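Local coordinates for protein dihydroorotase (Campylobacter jejuni subsp. jejuni, PDB 3PNU) that probably catalyses the zinc-dependent, reversible cyclization of carbamoyl aspartate to dihydroorotate in pyrimidine biosynthesis, at residues Q41-L49 and Y337-V345; M257-H265 and A277-I285. All blocks are in the same frame, centred on the assembly; numbering follows the deposited sequence.

Contact 1: Q41-L49 and Y337-V345; sequences QMLELIAPL and YEDKYNQVV
A small antiparallel hairpin, its weakly bonded strands 337-338 and 343-344 paired with a backbone hydrogen bond from Y337 N to V344 O, packs against one side of helix 40-51 through Q41, M42, L45 and L49. The contacts across the segments are van der Waals and CH-pi. Q41 CG sits over the face of the Y341 ring, 3.3 Å from its centroid and 15° off the normal, a CH-pi contact. M42 leaves the helix with CG anti to the backbone N (chi1 179°), and bends at chi2 and chi3 bring its methyl against the N342 amide. Its CE then lies 3.5 Å from N342 CG, the two side chains crossing near a right angle, while M42 SD meets V344 CG2 at 3.7 Å. L45 pushes its branches against backbone oxygens: CD2 is 3.1 Å from Y337 O and CD1 is 3.3 Å from E338 O. One turn on, L49 CD1 touches Y337 CD1 at 3.7 Å. The turn is held by an Asx motif, in which N342 N donates to D339 OD2 at 2.7 Å and 171°, nearly along the C-O axis. On the far side of helix 40-51, L43 packs on helix 70-84, placing the helix between that layer and the hairpin.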
# COMPACT_ATOMS: atom_id res chain seq x y z
N GLN A 41 12.08 -28.01 -5.70
CA GLN A 41 13.22 -27.59 -4.90
C GLN A 41 12.87 -26.63 -3.75
O GLN A 41 13.49 -26.69 -2.69
CB GLN A 41 14.32 -27.02 -5.81
CG GLN A 41 15.03 -28.10 -6.67
CD GLN A 41 14.16 -28.72 -7.78
OE1 GLN A 41 13.47 -28.01 -8.50
NE2 GLN A 41 14.24 -30.04 -7.93
N MET A 42 11.89 -25.76 -3.97
CA MET A 42 11.47 -24.81 -2.93
C MET A 42 10.94 -25.57 -1.69
O MET A 42 11.26 -25.24 -0.54
CB MET A 42 10.39 -23.85 -3.48
CG MET A 42 9.89 -22.83 -2.45
SD MET A 42 11.13 -21.69 -1.82
CE MET A 42 11.39 -20.68 -3.30
N LEU A 43 10.13 -26.58 -1.95
CA LEU A 43 9.59 -27.41 -0.89
C LEU A 43 10.70 -27.98 -0.02
O LEU A 43 10.64 -27.87 1.20
CB LEU A 43 8.74 -28.52 -1.49
CG LEU A 43 8.17 -29.53 -0.51
CD1 LEU A 43 7.44 -28.86 0.65
CD2 LEU A 43 7.26 -30.48 -1.27
N GLU A 44 11.73 -28.56 -0.65
CA GLU A 44 12.87 -29.16 0.07
C GLU A 44 13.58 -28.17 0.99
O GLU A 44 14.19 -28.56 1.99
CB GLU A 44 13.88 -29.77 -0.92
CG GLU A 44 13.33 -30.92 -1.77
CD GLU A 44 14.22 -31.30 -2.96
OE1 GLU A 44 15.39 -30.84 -3.01
OE2 GLU A 44 13.74 -32.05 -3.84
N LEU A 45 13.50 -26.89 0.65
CA LEU A 45 14.17 -25.86 1.45
C LEU A 45 13.35 -25.34 2.64
O LEU A 45 13.88 -25.20 3.74
CB LEU A 45 14.54 -24.67 0.55
CG LEU A 45 15.16 -23.45 1.25
CD1 LEU A 45 16.35 -23.83 2.09
CD2 LEU A 45 15.53 -22.39 0.21
N ILE A 46 12.07 -25.06 2.42
CA ILE A 46 11.22 -24.49 3.48
C ILE A 46 10.46 -25.51 4.37
O ILE A 46 10.25 -25.25 5.56
CB ILE A 46 10.18 -23.50 2.88
CG1 ILE A 46 9.13 -24.24 2.03
CG2 ILE A 46 10.88 -22.45 2.06
CD1 ILE A 46 8.01 -23.36 1.50
N ALA A 47 10.07 -26.65 3.80
CA ALA A 47 9.29 -27.65 4.54
C ALA A 47 9.87 -27.97 5.91
O ALA A 47 9.15 -28.02 6.89
CB ALA A 47 9.09 -28.93 3.71
N PRO A 48 11.19 -28.21 5.97
CA PRO A 48 11.83 -28.48 7.26
C PRO A 48 11.68 -27.36 8.27
O PRO A 48 11.62 -27.61 9.45
CB PRO A 48 13.30 -28.61 6.88
CG PRO A 48 13.26 -29.25 5.53
CD PRO A 48 12.06 -28.61 4.84
N LEU A 49 11.60 -26.13 7.80
CA LEU A 49 11.48 -25.00 8.72
C LEU A 49 10.15 -25.03 9.50
O LEU A 49 10.07 -24.50 10.62
CB LEU A 49 11.71 -23.70 7.96
CG LEU A 49 13.12 -23.62 7.36
CD1 LEU A 49 13.27 -22.43 6.41
CD2 LEU A 49 14.17 -23.55 8.47
N TYR A 337 17.29 -17.92 3.85
CA TYR A 337 17.39 -19.35 4.05
C TYR A 337 17.74 -19.93 2.68
O TYR A 337 16.89 -20.16 1.84
CB TYR A 337 16.11 -19.94 4.66
CG TYR A 337 15.97 -19.65 6.16
CD1 TYR A 337 16.36 -20.59 7.11
CD2 TYR A 337 15.47 -18.44 6.62
CE1 TYR A 337 16.24 -20.34 8.48
CE2 TYR A 337 15.35 -18.18 7.99
CZ TYR A 337 15.73 -19.14 8.91
OH TYR A 337 15.63 -18.89 10.25
N GLU A 338 19.04 -20.14 2.48
CA GLU A 338 19.62 -20.56 1.20
C GLU A 338 19.76 -22.05 0.93
O GLU A 338 19.54 -22.91 1.78
CB GLU A 338 21.04 -19.96 1.11
CG GLU A 338 21.09 -18.44 0.99
CD GLU A 338 22.44 -17.85 1.41
OE1 GLU A 338 22.86 -18.09 2.56
OE2 GLU A 338 23.04 -17.09 0.61
N ASP A 339 20.15 -22.30 -0.31
CA ASP A 339 20.49 -23.61 -0.80
C ASP A 339 20.95 -23.45 -2.27
O ASP A 339 21.22 -22.33 -2.74
CB ASP A 339 19.35 -24.65 -0.61
CG ASP A 339 18.26 -24.55 -1.66
OD1 ASP A 339 17.48 -25.52 -1.77
OD2 ASP A 339 18.20 -23.54 -2.38
N LYS A 340 21.04 -24.58 -2.95
CA LYS A 340 21.48 -24.71 -4.34
C LYS A 340 20.51 -24.11 -5.36
O LYS A 340 20.94 -23.51 -6.36
CB LYS A 340 21.64 -26.23 -4.58
CG LYS A 340 22.20 -26.75 -5.90
CD LYS A 340 22.14 -28.31 -5.83
CE LYS A 340 22.62 -29.04 -7.09
NZ LYS A 340 24.11 -28.97 -7.25
N TYR A 341 19.21 -24.23 -5.11
CA TYR A 341 18.19 -23.79 -6.07
C TYR A 341 17.45 -22.46 -5.80
O TYR A 341 17.06 -21.76 -6.74
CB TYR A 341 17.15 -24.92 -6.21
CG TYR A 341 17.76 -26.28 -6.48
CD1 TYR A 341 18.02 -26.71 -7.78
CD2 TYR A 341 18.08 -27.15 -5.43
CE1 TYR A 341 18.58 -27.96 -8.04
CE2 TYR A 341 18.64 -28.40 -5.68
CZ TYR A 341 18.89 -28.81 -6.98
OH TYR A 341 19.45 -30.04 -7.24
N ASN A 342 17.25 -22.12 -4.53
CA ASN A 342 16.50 -20.91 -4.14
C ASN A 342 17.08 -20.21 -2.92
O ASN A 342 17.97 -20.72 -2.25
CB ASN A 342 15.03 -21.28 -3.84
CG ASN A 342 14.23 -21.66 -5.10
OD1 ASN A 342 13.99 -20.83 -5.97
ND2 ASN A 342 13.78 -22.91 -5.17
N GLN A 343 16.58 -19.01 -2.67
CA GLN A 343 16.98 -18.21 -1.52
C GLN A 343 15.77 -17.37 -1.14
O GLN A 343 15.22 -16.65 -1.97
CB GLN A 343 18.22 -17.38 -1.82
CG GLN A 343 18.12 -16.53 -3.08
CD GLN A 343 19.46 -15.95 -3.51
OE1 GLN A 343 20.51 -16.31 -2.98
NE2 GLN A 343 19.43 -15.05 -4.49
N VAL A 344 15.35 -17.48 0.11
CA VAL A 344 14.15 -16.81 0.59
C VAL A 344 14.45 -15.91 1.77
O VAL A 344 15.25 -16.25 2.62
CB VAL A 344 13.12 -17.87 1.04
CG1 VAL A 344 11.90 -17.21 1.62
CG2 VAL A 344 12.74 -18.79 -0.14
N VAL A 345 13.78 -14.75 1.79
CA VAL A 345 13.94 -13.79 2.87
C VAL A 345 12.84 -14.08 3.88
O VAL A 345 11.66 -14.08 3.55
CB VAL A 345 13.78 -12.32 2.39
CG1 VAL A 345 14.05 -11.37 3.55
CG2 VAL A 345 14.73 -12.02 1.20

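Contact 2: M257-H265 and A277-I285; sequences MFGSDSAPH and AGVFSAPVI. With ZN (zinc ion), chain D.
A263 N donates to V279 O across the contact, at 2.8 Å and 173°. The bond is nearly straight at the hydrogen, yet the donor stands 37° out of the carbonyl plane. One residue earlier, S262 CA also approaches V279 O, in a C-H...O contact of 3.4 Å. S262 OG reaches the second segment directly: a trans first torsion (179°) sets OG opposite its own N, where it accepts from A282 N at 3.1 Å and lies close to F280 CD1. H265 turns a ring edge toward A277 O; the NE2 distance is so short and the angle so bent that its detail is doubtful, but both residues are predicted to bind substrate. Next to this seam, D261 OD1 binds a zinc ion at 2.2 Å, and H34, H36 and the carboxylated K116 also bind that metal, together with a water.

The next layer positions these groups. S262 N donates to S260 OG at 2.9 Å, an ST turn that shapes the chain around D261, and S260 OG is in turn hydrogen-bonded to D32 and to the backbone of H34. Two waters bridge the segments: one links S260 O with S281 OG, the other D261 O with V279 N. Apolar contacts add to this, F258 CZ against I285 CG2 at 3.4 Å and P264 CB against F280 CD1 at 3.5 Å.

D261, the predicted active-site residue, follows strand 256-258 of the TIM barrel, where metallo-dependent hydrolases of this superfamily carry a metal-binding aspartate. That strand pairs with strand 205-209, while the loop 277-285 leads into helix 285-296. S260 and S262 touch L35 of strand 31-35, F258 packs on L306 of helix 299-314, and A282 touches S50 of helix 40-51.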
# COMPACT_ATOMS: atom_id res chain seq x y z
N MET A 257 -8.32 -20.21 15.10
CA MET A 257 -7.18 -21.12 15.09
C MET A 257 -6.01 -20.40 14.46
O MET A 257 -6.19 -19.56 13.59
CB MET A 257 -7.50 -22.33 14.22
CG MET A 257 -8.63 -23.21 14.71
SD MET A 257 -9.30 -24.28 13.42
CE MET A 257 -10.35 -23.17 12.51
N PHE A 258 -4.80 -20.72 14.88
CA PHE A 258 -3.66 -20.08 14.27
C PHE A 258 -3.39 -20.70 12.91
O PHE A 258 -3.43 -21.92 12.75
CB PHE A 258 -2.42 -20.19 15.13
CG PHE A 258 -1.19 -19.79 14.41
CD1 PHE A 258 -0.91 -18.47 14.21
CD2 PHE A 258 -0.32 -20.74 13.92
CE1 PHE A 258 0.24 -18.08 13.52
CE2 PHE A 258 0.82 -20.37 13.25
CZ PHE A 258 1.09 -19.04 13.04
N GLY A 259 -3.18 -19.83 11.93
CA GLY A 259 -2.87 -20.19 10.55
C GLY A 259 -1.90 -19.11 10.09
O GLY A 259 -2.26 -17.94 10.00
N SER A 260 -0.66 -19.49 9.81
CA SER A 260 0.36 -18.50 9.49
C SER A 260 0.25 -17.86 8.14
O SER A 260 0.68 -16.76 7.94
CB SER A 260 1.74 -19.18 9.52
OG SER A 260 1.85 -20.08 8.41
N ASP A 261 -0.30 -18.60 7.20
CA ASP A 261 -0.30 -18.19 5.80
C ASP A 261 1.15 -17.90 5.39
O ASP A 261 1.40 -17.01 4.60
CB ASP A 261 -1.20 -16.98 5.53
CG ASP A 261 -1.41 -16.71 4.04
OD1 ASP A 261 -1.48 -17.66 3.21
OD2 ASP A 261 -1.52 -15.53 3.70
N SER A 262 2.11 -18.66 5.95
CA SER A 262 3.52 -18.49 5.60
C SER A 262 3.66 -18.78 4.13
O SER A 262 3.32 -19.87 3.68
CB SER A 262 4.42 -19.42 6.40
OG SER A 262 5.79 -19.28 6.04
N ALA A 263 4.15 -17.80 3.39
CA ALA A 263 4.28 -17.91 1.94
C ALA A 263 5.57 -17.27 1.44
O ALA A 263 5.69 -16.05 1.38
CB ALA A 263 3.08 -17.25 1.26
N PRO A 264 6.53 -18.11 1.07
CA PRO A 264 7.80 -17.60 0.60
C PRO A 264 7.82 -17.24 -0.87
O PRO A 264 7.04 -17.77 -1.68
CB PRO A 264 8.71 -18.81 0.80
CG PRO A 264 7.82 -19.96 0.46
CD PRO A 264 6.44 -19.57 0.91
N HIS A 265 8.73 -16.34 -1.20
CA HIS A 265 8.97 -15.96 -2.57
C HIS A 265 10.48 -15.90 -2.79
O HIS A 265 11.21 -15.38 -1.93
CB HIS A 265 8.29 -14.65 -2.93
CG HIS A 265 6.81 -14.78 -3.04
ND1 HIS A 265 6.19 -15.32 -4.16
CD2 HIS A 265 5.81 -14.45 -2.19
CE1 HIS A 265 4.88 -15.32 -3.98
NE2 HIS A 265 4.63 -14.79 -2.79
N ALA A 277 3.24 -10.73 -3.19
CA ALA A 277 2.52 -10.83 -1.93
C ALA A 277 2.93 -12.07 -1.13
O ALA A 277 3.12 -13.14 -1.70
CB ALA A 277 1.00 -10.86 -2.18
N GLY A 278 3.05 -11.91 0.18
CA GLY A 278 3.36 -13.02 1.04
C GLY A 278 4.44 -12.72 2.06
O GLY A 278 5.40 -12.02 1.77
N VAL A 279 4.24 -13.24 3.27
CA VAL A 279 5.20 -13.14 4.34
C VAL A 279 5.61 -14.58 4.63
O VAL A 279 4.76 -15.46 4.71
CB VAL A 279 4.59 -12.54 5.60
CG1 VAL A 279 5.60 -12.57 6.72
CG2 VAL A 279 4.12 -11.12 5.33
N PHE A 280 6.90 -14.82 4.74
CA PHE A 280 7.41 -16.17 5.04
C PHE A 280 7.82 -16.13 6.48
O PHE A 280 8.95 -15.81 6.81
CB PHE A 280 8.60 -16.53 4.14
CG PHE A 280 9.28 -17.82 4.53
CD1 PHE A 280 8.67 -19.04 4.30
CD2 PHE A 280 10.54 -17.80 5.11
CE1 PHE A 280 9.30 -20.22 4.65
CE2 PHE A 280 11.19 -18.97 5.46
CZ PHE A 280 10.57 -20.19 5.23
N SER A 281 6.86 -16.47 7.35
CA SER A 281 7.04 -16.42 8.80
C SER A 281 7.33 -17.77 9.50
O SER A 281 7.55 -17.79 10.71
CB SER A 281 5.76 -15.82 9.40
OG SER A 281 4.62 -16.58 9.00
N ALA A 282 7.32 -18.87 8.76
CA ALA A 282 7.51 -20.22 9.35
C ALA A 282 8.62 -20.30 10.39
O ALA A 282 8.38 -20.70 11.53
CB ALA A 282 7.74 -21.26 8.26
N PRO A 283 9.84 -19.91 10.02
CA PRO A 283 10.94 -20.01 10.98
C PRO A 283 10.83 -19.23 12.27
O PRO A 283 11.53 -19.54 13.21
CB PRO A 283 12.16 -19.48 10.21
CG PRO A 283 11.66 -19.09 8.85
CD PRO A 283 10.32 -19.70 8.65
N VAL A 284 9.97 -18.24 12.35
CA VAL A 284 9.94 -17.39 13.54
C VAL A 284 8.63 -17.37 14.32
O VAL A 284 8.52 -16.66 15.33
CB VAL A 284 10.32 -15.94 13.12
CG1 VAL A 284 11.76 -15.89 12.58
CG2 VAL A 284 9.35 -15.40 12.04
N ILE A 285 7.66 -18.19 13.90
CA ILE A 285 6.31 -18.19 14.51
C ILE A 285 6.25 -18.42 16.01
O ILE A 285 5.73 -17.59 16.76
CB ILE A 285 5.40 -19.27 13.89
CG1 ILE A 285 5.13 -18.96 12.42
CG2 ILE A 285 4.09 -19.35 14.66
CD1 ILE A 285 4.63 -20.15 11.63
ZN ZN D . -2.75 -18.69 1.81
O HOH W 1 2.22 -15.52 9.49
O HOH W 2 1.63 -14.34 3.80
O HOH W 3 -3.30 -16.35 1.62

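Along the chain the order is 41-49, 257-265, 277-285, 337-345, so both halves of contact 2 fall between the halves of contact 1. Their centres lie 14 Å apart, contact 2 deep beside the zinc site and contact 1 nearer the surface. Helix 40-51 is the shared element: I46 CD1 meets P264 CG at 3.6 Å and L49 CD1 meets F280 CZ at 3.7 Å. The hairpin reaches the same loops, with V344 CG1 at 3.7 Å from P264 CB and Y337 OH at 3.5 Å from P283 CB. Packing is thus continuous from the outer hairpin, through the helix and loops, to the segment carrying metal ligand D261.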